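Local atomic coordinates of prenylcyclase (Actinoplanes teichomyceticus, PDB entry 6IJ1), a protein that probably catalyses the cyclisation of a prenyl substrate, using a mainly helical scaffold that carries the QW sequence motif of triterpene cyclases. Residues A162-G166 against L204-S208; Q184-W190 against A218-A222. All blocks are in the same frame, centred on the assembly; numbering follows the deposited sequence.

Contact 1: residues A162-G166 against L204-S208. With IMD (imidazole), chain B.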
loop_
_atom_site.group_PDB
_atom_site.type_symbol
_atom_site.label_atom_id
_atom_site.label_comp_id
_atom_site.label_asym_id
_atom_site.label_seq_id
_atom_site.Cartn_x
_atom_site.Cartn_y
_atom_site.Cartn_z
ATOM N N ALA A 162 -4.804 -1.318 -7.946
ATOM C CA ALA A 162 -4.565 0.121 -7.832
ATOM C C ALA A 162 -3.094 0.434 -7.676
ATOM O O ALA A 162 -2.622 1.421 -8.236
ATOM C CB ALA A 162 -5.362 0.668 -6.624
ATOM N N ALA A 163 -2.354 -0.376 -6.921
ATOM C CA ALA A 163 -0.918 -0.157 -6.738
ATOM C C ALA A 163 -0.152 -0.476 -8.005
ATOM O O ALA A 163 0.632 0.372 -8.485
ATOM C CB ALA A 163 -0.412 -1.044 -5.580
ATOM N N VAL A 164 -0.301 -1.702 -8.524
ATOM C CA VAL A 164 0.604 -2.077 -9.628
ATOM C C VAL A 164 0.315 -1.331 -10.934
ATOM O O VAL A 164 1.218 -1.231 -11.773
ATOM C CB VAL A 164 0.610 -3.582 -9.863
ATOM C CG1 VAL A 164 1.061 -4.331 -8.552
ATOM C CG2 VAL A 164 -0.679 -4.112 -10.395
ATOM N N ALA A 165 -0.903 -0.805 -11.107
ATOM C CA ALA A 165 -1.234 -0.033 -12.308
ATOM C C ALA A 165 -0.355 1.175 -12.429
ATOM O O ALA A 165 -0.261 1.745 -13.529
ATOM C CB ALA A 165 -2.680 0.442 -12.246
ATOM N N GLY A 166 0.270 1.619 -11.348
ATOM C CA GLY A 166 1.174 2.778 -11.427
ATOM C C GLY A 166 2.558 2.522 -12.009
ATOM O O GLY A 166 3.339 3.474 -12.148
ATOM N N LEU A 204 -4.056 5.017 -3.820
ATOM C CA LEU A 204 -3.096 4.380 -4.733
ATOM C C LEU A 204 -3.607 4.429 -6.157
ATOM O O LEU A 204 -2.812 4.672 -7.067
ATOM C CB LEU A 204 -2.847 2.931 -4.293
ATOM C CG LEU A 204 -2.276 2.780 -2.868
ATOM C CD1 LEU A 204 -1.846 1.291 -2.722
ATOM C CD2 LEU A 204 -1.146 3.720 -2.538
ATOM N N ALA A 205 -4.921 4.226 -6.342
ATOM C CA ALA A 205 -5.489 4.253 -7.690
ATOM C C ALA A 205 -5.259 5.610 -8.347
ATOM O O ALA A 205 -4.768 5.704 -9.486
ATOM C CB ALA A 205 -6.968 3.951 -7.644
ATOM N N VAL A 206 -5.549 6.696 -7.626
ATOM C CA VAL A 206 -5.431 7.981 -8.322
ATOM C C VAL A 206 -3.990 8.363 -8.559
ATOM O O VAL A 206 -3.673 9.023 -9.550
ATOM C CB VAL A 206 -6.194 9.100 -7.587
ATOM C CG1 VAL A 206 -7.651 8.795 -7.616
ATOM C CG2 VAL A 206 -5.675 9.389 -6.164
ATOM N N GLU A 207 -3.067 8.022 -7.654
ATOM C CA GLU A 207 -1.666 8.287 -7.913
ATOM C C GLU A 207 -1.160 7.443 -9.088
ATOM O O GLU A 207 -0.409 7.942 -9.945
ATOM C CB GLU A 207 -0.846 8.007 -6.639
ATOM C CG GLU A 207 -1.171 9.082 -5.556
ATOM C CD GLU A 207 -0.371 8.931 -4.310
ATOM O OE1 GLU A 207 0.358 7.919 -4.186
ATOM O OE2 GLU A 207 -0.477 9.796 -3.433
ATOM N N SER A 208 -1.565 6.172 -9.147
ATOM C CA SER A 208 -1.181 5.342 -10.290
ATOM C C SER A 208 -1.737 5.872 -11.591
ATOM O O SER A 208 -1.023 5.833 -12.619
ATOM C CB SER A 208 -1.690 3.926 -10.081
ATOM O OG SER A 208 -0.858 3.283 -9.069
HETATM N N1 IMD B . 0.534 4.200 -6.505
HETATM C C2 IMD B . 0.960 4.833 -5.357
HETATM N N3 IMD B . 1.743 3.960 -4.670
HETATM C C4 IMD B . 1.832 2.827 -5.407
HETATM C C5 IMD B . 1.082 2.934 -6.569
#
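Ser208, on helix 198-209, meets Ala162 of helix 158-164 and the residues that follow, and illustrates how a single hydroxyl can join two closely approaching helices in the buried part of a mainly helical fold. Ser208 CB lies 3.2 Å from Ala162 O and also rests against the backbone of Ala165 and Gly166. One bond further on, OG stands anti to the carbonyl carbon (chi1 -74°), which sets it beside its own backbone N and facing Ala162. Ser208 OG donates a hydrogen bond of 2.7 Å to Ala162 O, nearly in line with the C=O bond. Gly166 N, though 3.0 Å from Ser208 OG, is not bonded to it, the angle being poor; it gives its hydrogen to Ala163 O instead. Ser208 OG accepts a weak bond of 3.1 Å from N1 of an imidazole, probably from the crystallisation liquor. Gly166 suits this approach, because a CB there would collide with Ser208 OG. Beside the hydroxyl, Ala162 CB lies 3.8 Å from Ala205 CB, and Ala163 CB 4.0 Å from Leu204 CD1. With an alanine at Ser208, Ala162 O is likely to lose its donor across the interface. Small residues thus bring the backbones close enough for one short side chain to supply directional polarity.

Contact 2: residues Q184-W190 against A218-A222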
loop_
_atom_site.group_PDB
_atom_site.type_symbol
_atom_site.label_atom_id
_atom_site.label_comp_id
_atom_site.label_asym_id
_atom_site.label_seq_id
_atom_site.Cartn_x
_atom_site.Cartn_y
_atom_site.Cartn_z
ATOM N N GLN A 184 -14.136 1.469 -10.173
ATOM C CA GLN A 184 -14.457 2.642 -9.367
ATOM C C GLN A 184 -15.946 2.661 -9.062
ATOM O O GLN A 184 -16.766 2.389 -9.934
ATOM C CB GLN A 184 -14.078 3.940 -10.106
ATOM C CG GLN A 184 -14.161 5.160 -9.236
ATOM C CD GLN A 184 -13.750 6.434 -9.960
ATOM O OE1 GLN A 184 -13.746 6.473 -11.227
ATOM N NE2 GLN A 184 -13.379 7.456 -9.205
ATOM N N ARG A 185 -16.296 2.966 -7.831
ATOM C CA ARG A 185 -17.709 3.023 -7.464
ATOM C C ARG A 185 -18.281 4.357 -7.926
ATOM O O ARG A 185 -17.548 5.315 -8.114
ATOM C CB ARG A 185 -17.853 2.890 -5.934
ATOM C CG ARG A 185 -17.316 1.549 -5.402
ATOM C CD ARG A 185 -18.308 0.422 -5.643
ATOM N NE ARG A 185 -17.912 -0.939 -5.196
ATOM C CZ ARG A 185 -17.748 -1.318 -3.926
ATOM N NH1 ARG A 185 -17.855 -0.438 -2.923
ATOM N NH2 ARG A 185 -17.425 -2.579 -3.654
ATOM N N PRO A 186 -19.606 4.435 -8.098
ATOM C CA PRO A 186 -20.220 5.701 -8.531
ATOM C C PRO A 186 -20.026 6.830 -7.561
ATOM O O PRO A 186 -20.074 7.994 -7.995
ATOM C CB PRO A 186 -21.708 5.370 -8.637
ATOM C CG PRO A 186 -21.799 3.913 -8.697
ATOM C CD PRO A 186 -20.575 3.353 -7.963
ATOM N N THR A 187 -19.790 6.537 -6.287
ATOM C CA THR A 187 -19.511 7.585 -5.311
ATOM C C THR A 187 -18.064 8.082 -5.384
ATOM O O THR A 187 -17.730 9.068 -4.725
ATOM C CB THR A 187 -19.863 7.077 -3.919
ATOM O OG1 THR A 187 -19.398 5.743 -3.787
ATOM C CG2 THR A 187 -21.423 7.093 -3.728
ATOM N N GLY A 188 -17.219 7.487 -6.247
ATOM C CA GLY A 188 -15.889 7.990 -6.543
ATOM C C GLY A 188 -14.731 7.203 -5.920
ATOM O O GLY A 188 -13.588 7.395 -6.316
ATOM N N GLU A 189 -15.008 6.382 -4.927
ATOM C CA GLU A 189 -13.936 5.615 -4.323
ATOM C C GLU A 189 -13.749 4.267 -4.971
ATOM O O GLU A 189 -14.608 3.726 -5.678
ATOM C CB GLU A 189 -14.216 5.412 -2.829
ATOM C CG GLU A 189 -15.130 4.278 -2.461
ATOM C CD GLU A 189 -16.612 4.621 -2.540
ATOM O OE1 GLU A 189 -17.050 5.501 -3.343
ATOM O OE2 GLU A 189 -17.351 3.968 -1.756
ATOM N N TRP A 190 -12.597 3.661 -4.662
ATOM C CA TRP A 190 -12.384 2.272 -5.016
ATOM C C TRP A 190 -12.411 1.421 -3.766
ATOM O O TRP A 190 -11.858 1.829 -2.749
ATOM C CB TRP A 190 -11.031 2.058 -5.676
ATOM C CG TRP A 190 -10.942 2.479 -7.149
ATOM C CD1 TRP A 190 -11.102 1.634 -8.208
ATOM C CD2 TRP A 190 -10.640 3.778 -7.695
ATOM N NE1 TRP A 190 -10.917 2.314 -9.391
ATOM C CE2 TRP A 190 -10.652 3.632 -9.120
ATOM C CE3 TRP A 190 -10.451 5.048 -7.144
ATOM C CZ2 TRP A 190 -10.408 4.680 -9.994
ATOM C CZ3 TRP A 190 -10.149 6.119 -8.018
ATOM C CH2 TRP A 190 -10.149 5.910 -9.436
ATOM N N ALA A 218 -12.031 10.017 -13.608
ATOM C CA ALA A 218 -11.984 9.127 -12.427
ATOM C C ALA A 218 -11.252 9.820 -11.276
ATOM O O ALA A 218 -11.724 9.727 -10.148
ATOM C CB ALA A 218 -11.322 7.825 -12.791
ATOM N N ARG A 219 -10.138 10.483 -11.572
ATOM C CA ARG A 219 -9.352 11.160 -10.510
ATOM C C ARG A 219 -10.136 12.326 -9.912
ATOM O O ARG A 219 -10.067 12.507 -8.707
ATOM C CB ARG A 219 -7.984 11.583 -11.047
ATOM C CG ARG A 219 -7.048 10.403 -11.251
ATOM C CD ARG A 219 -5.692 10.838 -11.734
ATOM N NE ARG A 219 -5.700 11.089 -13.157
ATOM C CZ ARG A 219 -5.092 12.112 -13.721
ATOM N NH1 ARG A 219 -4.679 13.117 -12.974
ATOM N NH2 ARG A 219 -4.877 12.112 -15.019
ATOM N N ALA A 220 -10.847 13.087 -10.739
ATOM C CA ALA A 220 -11.634 14.227 -10.220
ATOM C C ALA A 220 -12.758 13.724 -9.310
ATOM O O ALA A 220 -13.028 14.378 -8.312
ATOM C CB ALA A 220 -12.183 15.036 -11.367
ATOM N N ALA A 221 -13.401 12.616 -9.680
ATOM C CA ALA A 221 -14.505 12.055 -8.871
ATOM C C ALA A 221 -13.949 11.532 -7.543
ATOM O O ALA A 221 -14.575 11.759 -6.514
ATOM C CB ALA A 221 -15.207 10.966 -9.637
ATOM N N ALA A 222 -12.796 10.873 -7.588
ATOM C CA ALA A 222 -12.187 10.327 -6.357
ATOM C C ALA A 222 -11.753 11.468 -5.433
ATOM O O ALA A 222 -11.882 11.321 -4.222
ATOM C CB ALA A 222 -11.020 9.448 -6.717
#
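Ala218 O takes hydrogens from two donors that reach it from opposite faces of its carbonyl plane: Ala222 N, the ordinary bond of helix 216-229, and the side-chain amide of Gln184. The second bond runs 3.0 Å from Gln184 NE2 to Ala218 O, with the donor tilted from the carbonyl plane and an angle of 155° at the hydrogen. Gln184 NE2 also makes a straighter bond, 2.9 Å to Gly188 O. Gly188 O lies in the plane of the Gln184 amide, although NE2 sits above the plane of the Gly188 carbonyl. Two acceptors thus fix the rotation of the amide, one on its own loop and one on the helix. The Gln184 chain is extended, with CG anti to its backbone N (chi1 -170°), and Gln184 CG passes over the centre of one face of the Trp190 ring, 3.8 Å above it. Glutamine, glycine and tryptophan in this spacing match the QW motif known from squalene-hopene and oxidosqualene cyclases, in which the glutamine packs on the tryptophan and ties its loop to a neighbouring helix. A type I turn from Arg185 to Gly188 brings the glycine back beside the helix; its positive phi (106°) and the nearness of Ala221 O both disfavour a side chain there. Gly188 O also receives a CA-H...O contact from Ala222 CA at 3.2 Å. Beyond the amide, Trp190 CZ3 lies 3.7 Å from Ala222 CB and CH2 packs on Ala218 CB, while NE1 of the indole is hydrogen-bonded to Leu180 O.

In the fold
Both contacts are largely buried, but contact 1 sits about 9 Å from the centre of the chain and contact 2 about 18 Å, measured between centres. Contact 1 joins helices 158-164 and 198-209; contact 2 ties the loop before helix 198-209 to helix 216-229, the next helix in the chain. Helix 198-209 therefore mediates between them: Ala205 packs on the Trp190 ring, and Val206 reaches both Trp190 and Ala222. The chemistry shifts with position. Near the middle, side-chain polarity across the interface is limited to one hydroxyl among small, tightly packed residues, whereas farther out a sequence motif supplies an amide and an aromatic ring.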